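Local coordinates for extracellular solute-binding protein family 1 (Pseudothermotoga lettingae, PDB 5CI5) that binds the sugar alpha-D-tagatopyranose in an interdomain cleft, probably as the extracellular receptor that hands sugars to an ABC transporter, at residues 138-143 / 283-288; 246-251 / 265-270. All coordinates share one frame; numbering follows the deposited sequence.

In the fold
Following the chain, 138-143 comes first: it leaves the long strand 128-138 at the sugar pocket and runs into strand 140-144. Next comes helix 247-255; segment 246-251 is its N-cap residue and first turn. Strand 261-264 then leads to 265-270, and this return closes the short loop of interaction 2. Helix 268-275, which begins within 265-270, runs on, and strand 283-286 pairs back with 140-144, closing the long loop of interaction 1. Interaction 2 is therefore nested inside interaction 1. Interaction 1 joins two strands of the three-stranded sheet. Interaction 2 joins the starts of two helices beside it. They meet at the ligand, where Arg139 forms a salt bridge with Glu247 and packs on Trp267.

Interaction 1: residues 138-143 / 283-288. With T6T (alpha-D-tagatopyranose), chain C.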
# COMPACT_ATOMS: atom_id res chain seq x y z
N CYS A 138 7.04 -0.46 -1.55
CA CYS A 138 6.75 -1.76 -2.16
C CYS A 138 6.54 -2.71 -1.00
O CYS A 138 6.88 -2.39 0.15
CB CYS A 138 7.87 -2.24 -3.11
SG CYS A 138 9.46 -2.52 -2.37
N ARG A 139 5.93 -3.85 -1.29
CA ARG A 139 5.56 -4.76 -0.21
C ARG A 139 6.53 -5.90 -0.06
O ARG A 139 7.04 -6.47 -1.04
CB ARG A 139 4.13 -5.28 -0.42
CG ARG A 139 3.10 -4.44 0.31
CD ARG A 139 1.66 -4.71 -0.06
NE ARG A 139 0.78 -4.10 0.95
CZ ARG A 139 0.43 -2.82 0.99
NH1 ARG A 139 0.86 -1.99 0.04
NH2 ARG A 139 -0.35 -2.37 1.97
N LEU A 140 6.77 -6.20 1.20
CA LEU A 140 7.82 -7.10 1.66
C LEU A 140 7.35 -7.91 2.85
O LEU A 140 6.27 -7.66 3.40
CB LEU A 140 9.07 -6.30 2.06
CG LEU A 140 9.68 -5.40 1.00
CD1 LEU A 140 10.56 -4.35 1.66
CD2 LEU A 140 10.48 -6.22 0.02
N LEU A 141 8.17 -8.88 3.24
CA LEU A 141 7.99 -9.51 4.54
C LEU A 141 8.50 -8.55 5.61
O LEU A 141 9.65 -8.13 5.58
CB LEU A 141 8.73 -10.83 4.61
CG LEU A 141 8.57 -11.62 5.89
CD1 LEU A 141 7.19 -12.25 5.95
CD2 LEU A 141 9.66 -12.67 6.03
N LEU A 142 7.60 -8.21 6.53
CA LEU A 142 7.91 -7.50 7.78
C LEU A 142 7.97 -8.53 8.90
O LEU A 142 7.06 -9.34 9.01
CB LEU A 142 6.83 -6.45 8.07
CG LEU A 142 6.97 -5.59 9.31
CD1 LEU A 142 8.11 -4.58 9.17
CD2 LEU A 142 5.64 -4.84 9.55
N TYR A 143 9.04 -8.53 9.69
CA TYR A 143 9.14 -9.56 10.71
C TYR A 143 9.86 -9.09 11.96
O TYR A 143 10.62 -8.12 11.94
CB TYR A 143 9.83 -10.80 10.12
CG TYR A 143 11.29 -10.64 9.74
CD1 TYR A 143 11.65 -10.11 8.50
CD2 TYR A 143 12.30 -11.06 10.60
CE1 TYR A 143 12.97 -9.97 8.15
CE2 TYR A 143 13.64 -10.92 10.25
CZ TYR A 143 13.96 -10.38 9.03
OH TYR A 143 15.28 -10.24 8.67
N TYR A 283 13.13 -5.37 14.52
CA TYR A 283 12.28 -5.82 13.42
C TYR A 283 13.01 -5.53 12.13
O TYR A 283 13.91 -4.67 12.09
CB TYR A 283 10.91 -5.13 13.45
CG TYR A 283 10.96 -3.69 12.98
CD1 TYR A 283 11.17 -2.65 13.89
CD2 TYR A 283 10.80 -3.35 11.63
CE1 TYR A 283 11.23 -1.36 13.49
CE2 TYR A 283 10.85 -2.05 11.22
CZ TYR A 283 11.05 -1.05 12.15
OH TYR A 283 11.11 0.26 11.75
N SER A 284 12.67 -6.24 11.05
CA SER A 284 13.25 -5.94 9.76
C SER A 284 12.31 -6.28 8.61
O SER A 284 11.13 -6.60 8.84
CB SER A 284 14.55 -6.68 9.56
OG SER A 284 15.28 -6.03 8.53
N VAL A 285 12.83 -6.17 7.40
CA VAL A 285 12.10 -6.54 6.21
C VAL A 285 12.97 -7.42 5.34
O VAL A 285 14.19 -7.41 5.47
CB VAL A 285 11.64 -5.31 5.40
CG1 VAL A 285 10.64 -4.50 6.19
CG2 VAL A 285 12.85 -4.44 5.03
N ALA A 286 12.34 -8.18 4.46
CA ALA A 286 13.03 -9.02 3.50
C ALA A 286 12.12 -9.22 2.32
O ALA A 286 10.90 -9.06 2.43
CB ALA A 286 13.40 -10.36 4.10
N LEU A 287 12.70 -9.58 1.19
CA LEU A 287 11.89 -10.02 0.06
C LEU A 287 10.88 -11.06 0.55
O LEU A 287 11.24 -12.00 1.26
CB LEU A 287 12.78 -10.60 -1.02
CG LEU A 287 12.12 -11.14 -2.28
CD1 LEU A 287 11.37 -10.06 -3.04
CD2 LEU A 287 13.20 -11.76 -3.17
N HIS A 288 9.61 -10.91 0.19
CA HIS A 288 8.64 -11.86 0.70
C HIS A 288 8.98 -13.25 0.16
O HIS A 288 9.35 -13.41 -1.02
CB HIS A 288 7.21 -11.47 0.33
CG HIS A 288 6.15 -12.20 1.11
ND1 HIS A 288 5.74 -13.48 0.81
CD2 HIS A 288 5.40 -11.80 2.17
CE1 HIS A 288 4.79 -13.84 1.65
NE2 HIS A 288 4.58 -12.84 2.50
O3 T6T C . 0.77 0.80 -0.28
C3 T6T C . -0.14 1.82 0.11
C4 T6T C . -1.38 1.75 -0.79
O4 T6T C . -0.98 1.80 -2.16
C5 T6T C . -2.10 0.45 -0.48
O5 T6T C . -3.27 0.34 -1.29
C6 T6T C . -2.45 0.38 1.00
O6 T6T C . -1.25 0.44 1.76
C2 T6T C . -0.50 1.65 1.55
O2 T6T C . -1.27 2.77 1.99
C1 T6T C . 0.76 1.55 2.44
O1 T6T C . 1.63 2.61 2.29
O HOH W 1 8.47 -8.78 -1.55
O HOH W 2 16.19 -9.17 6.24
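Leu142 and Val285 face each other as a non-hydrogen-bonded antiparallel pair. The CD1 methyl of Leu142 fits between the Val285 CG1 methyl, 3.9 Å away, and the Tyr283 ring. Leu142 CD1 lies 3.8 Å from Tyr283 CD2. CG of Leu142 stands anti to the backbone N (chi1 -179°), and this sends the branch along its own face of the sheet. Leu140 adds a second bump: its CD1 rests on Val285 CB, and the two side chains cross obliquely. On the other face, the Tyr143 ring lies beside the neighbouring strand. Tyr143 CE1 comes 4.1 Å from Ala286 CB, and Tyr143 OH sits 3.7 Å from Ser284 CB. Tyr143 CG lies between the backbone N and the carbonyl carbon (chi1 67°), which swings the ring toward Ser284 and Ala286. A water in the ring plane links Tyr143 OH to Val285 O, and the same hydroxyl bonds Pro155 O. Two pairs of backbone bonds hold this register, Leu141 with Ala286 and Tyr143 with Ser284. Tyr143 N to Ser284 O is 3.0 Å. Just before strand 140-144 begins, a second water donates to Arg139 O and accepts from His288 N. Arg139 then reaches the tagatose with an extended chain. Arg139 NH1 donates to O3 of the sugar over 2.8 Å, in the guanidinium plane. NH2 donates to O6 of the sugar, nearly straight at 171°. This is the edge pairing of a three-stranded antiparallel sheet in a periplasmic-binding-protein fold, with a ligand-binding arginine just before its central strand.

Interaction 2: residues 246-251 / 265-270; sequences HEDDYR and GPWSFP. With T6T (alpha-D-tagatopyranose), chain C.
Asp248 OD1 is gripped by Arg251 NH1 and by a water that also ties it to Trp267. The salt bridge from Arg251 NH1 to Asp248 OD1 is 2.8 Å long. It meets the carboxylate on the anti side, 21° out of its plane. The water donates to Asp248 OD1 over 2.6 Å and to Glu247 OE1, and it accepts from Trp267 NE1. It lies in the plane of the indole and links both acids to the ring's N-H. Glu247 OE1 also approaches CZ2 of Trp267 at the edge, 3.7 Å away, with the carboxylate and ring planes 27° apart. That oxygen is further held by a salt bridge to Arg139. A second water accepts from Arg251 NH1 and is hydrogen-bonded to Ser268 OG. Beside it, Arg251 CD packs 3.8 Å from Ser268 CB, and the bend at chi3 turns the guanidinium back to Asp248. Helix 247-255 starts here with a capping box: His246 ND1 accepts from Asp248 N, and Asp249 OD2 accepts from His246 N. On the other side, a type I turn from Gly265 to Ser268 places Trp267 at the sugar. One indole face has Gly265 N and Ser268 OG above it. The opposite face carries C1 of the tagatose, 3.3 Å above the plane of the Trp267 ring and over its centre. Chi1 of 72° sets Trp267 CG between the backbone N and the carbonyl carbon, and this lays the ring across the pocket. A leucine here would probably leave the sugar's C1 without its flat platform and the bridging water without its NE1 donor. Asp248 OD2 has further partners in His191 and Gln32, and Gln32 also bonds the tagatose through OE1.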
# COMPACT_ATOMS: atom_id res chain seq x y z
N HIS A 246 -6.08 -7.47 9.28
CA HIS A 246 -5.23 -7.26 8.12
C HIS A 246 -3.87 -6.71 8.55
O HIS A 246 -3.61 -6.51 9.75
CB HIS A 246 -5.91 -6.33 7.08
CG HIS A 246 -6.35 -5.02 7.64
ND1 HIS A 246 -5.48 -4.13 8.23
CD2 HIS A 246 -7.57 -4.42 7.64
CE1 HIS A 246 -6.15 -3.04 8.59
NE2 HIS A 246 -7.42 -3.20 8.25
N GLU A 247 -3.03 -6.45 7.55
CA GLU A 247 -1.68 -5.92 7.73
C GLU A 247 -1.50 -4.91 8.86
O GLU A 247 -0.50 -4.98 9.58
CB GLU A 247 -1.20 -5.19 6.48
CG GLU A 247 -1.02 -5.99 5.24
CD GLU A 247 -0.60 -5.11 4.08
OE1 GLU A 247 -0.51 -3.88 4.26
OE2 GLU A 247 -0.36 -5.65 2.98
N ASP A 248 -2.40 -3.93 8.97
CA ASP A 248 -2.16 -2.85 9.92
C ASP A 248 -2.39 -3.35 11.34
O ASP A 248 -1.62 -3.03 12.25
CB ASP A 248 -3.05 -1.65 9.61
CG ASP A 248 -2.79 -1.07 8.23
OD1 ASP A 248 -1.59 -0.92 7.89
OD2 ASP A 248 -3.75 -0.72 7.50
N ASP A 249 -3.42 -4.18 11.52
CA ASP A 249 -3.65 -4.87 12.78
C ASP A 249 -2.44 -5.74 13.15
O ASP A 249 -1.95 -5.72 14.29
CB ASP A 249 -4.91 -5.73 12.69
CG ASP A 249 -6.12 -4.94 12.27
OD1 ASP A 249 -6.34 -3.87 12.86
OD2 ASP A 249 -6.83 -5.37 11.32
N TYR A 250 -1.93 -6.46 12.16
CA TYR A 250 -0.79 -7.36 12.41
C TYR A 250 0.46 -6.57 12.80
O TYR A 250 1.26 -7.06 13.61
CB TYR A 250 -0.53 -8.25 11.20
CG TYR A 250 -1.70 -9.16 10.87
CD1 TYR A 250 -2.43 -9.78 11.89
CD2 TYR A 250 -2.09 -9.41 9.55
CE1 TYR A 250 -3.49 -10.61 11.59
CE2 TYR A 250 -3.16 -10.22 9.25
CZ TYR A 250 -3.86 -10.83 10.28
OH TYR A 250 -4.90 -11.67 10.03
N ARG A 251 0.66 -5.38 12.22
CA ARG A 251 1.81 -4.55 12.58
C ARG A 251 1.69 -4.13 14.04
O ARG A 251 2.67 -4.13 14.79
CB ARG A 251 1.90 -3.31 11.68
CG ARG A 251 3.08 -2.41 11.97
CD ARG A 251 3.00 -1.09 11.21
NE ARG A 251 1.83 -0.30 11.59
CZ ARG A 251 0.76 -0.10 10.82
NH1 ARG A 251 0.67 -0.58 9.58
NH2 ARG A 251 -0.23 0.64 11.28
N GLY A 265 6.03 -2.83 4.74
CA GLY A 265 6.95 -2.06 3.92
C GLY A 265 7.35 -0.77 4.62
O GLY A 265 7.15 -0.63 5.83
N PRO A 266 7.90 0.19 3.86
CA PRO A 266 8.50 1.36 4.54
C PRO A 266 7.52 2.26 5.29
O PRO A 266 7.95 2.92 6.22
CB PRO A 266 9.19 2.11 3.38
CG PRO A 266 8.56 1.60 2.13
CD PRO A 266 8.26 0.14 2.44
N TRP A 267 6.22 2.26 4.95
CA TRP A 267 5.25 3.01 5.76
C TRP A 267 5.11 2.42 7.17
O TRP A 267 4.71 3.12 8.11
CB TRP A 267 3.87 3.04 5.07
CG TRP A 267 3.18 1.73 5.11
CD1 TRP A 267 2.24 1.33 6.02
CD2 TRP A 267 3.36 0.63 4.22
NE1 TRP A 267 1.84 0.05 5.75
CE2 TRP A 267 2.51 -0.41 4.65
CE3 TRP A 267 4.16 0.43 3.09
CZ2 TRP A 267 2.46 -1.64 4.00
CZ3 TRP A 267 4.09 -0.78 2.44
CH2 TRP A 267 3.24 -1.80 2.89
N SER A 268 5.43 1.14 7.31
CA SER A 268 5.31 0.44 8.56
C SER A 268 6.27 0.94 9.61
O SER A 268 6.03 0.78 10.80
CB SER A 268 5.58 -1.06 8.39
OG SER A 268 4.79 -1.62 7.37
N PHE A 269 7.38 1.52 9.17
CA PHE A 269 8.48 1.78 10.09
C PHE A 269 8.14 2.84 11.15
O PHE A 269 8.25 2.55 12.34
CB PHE A 269 9.73 2.17 9.32
CG PHE A 269 10.20 1.13 8.33
CD1 PHE A 269 9.78 -0.19 8.37
CD2 PHE A 269 11.11 1.49 7.35
CE1 PHE A 269 10.26 -1.12 7.45
CE2 PHE A 269 11.59 0.55 6.44
CZ PHE A 269 11.16 -0.74 6.48
N PRO A 270 7.70 4.05 10.75
CA PRO A 270 7.34 5.01 11.81
C PRO A 270 6.16 4.55 12.65
O PRO A 270 6.06 4.86 13.85
CB PRO A 270 7.01 6.30 11.03
CG PRO A 270 6.71 5.84 9.62
CD PRO A 270 7.63 4.66 9.41
O3 T6T C . 0.77 0.80 -0.28
C3 T6T C . -0.14 1.82 0.11
C4 T6T C . -1.38 1.75 -0.79
O4 T6T C . -0.98 1.80 -2.16
C5 T6T C . -2.10 0.45 -0.48
O5 T6T C . -3.27 0.34 -1.29
C6 T6T C . -2.45 0.38 1.00
O6 T6T C . -1.25 0.44 1.76
C2 T6T C . -0.50 1.65 1.55
O2 T6T C . -1.27 2.77 1.99
C1 T6T C . 0.76 1.55 2.44
O1 T6T C . 1.63 2.61 2.29
O HOH W 3 0.16 -2.25 6.41
O HOH W 4 2.41 -2.51 8.00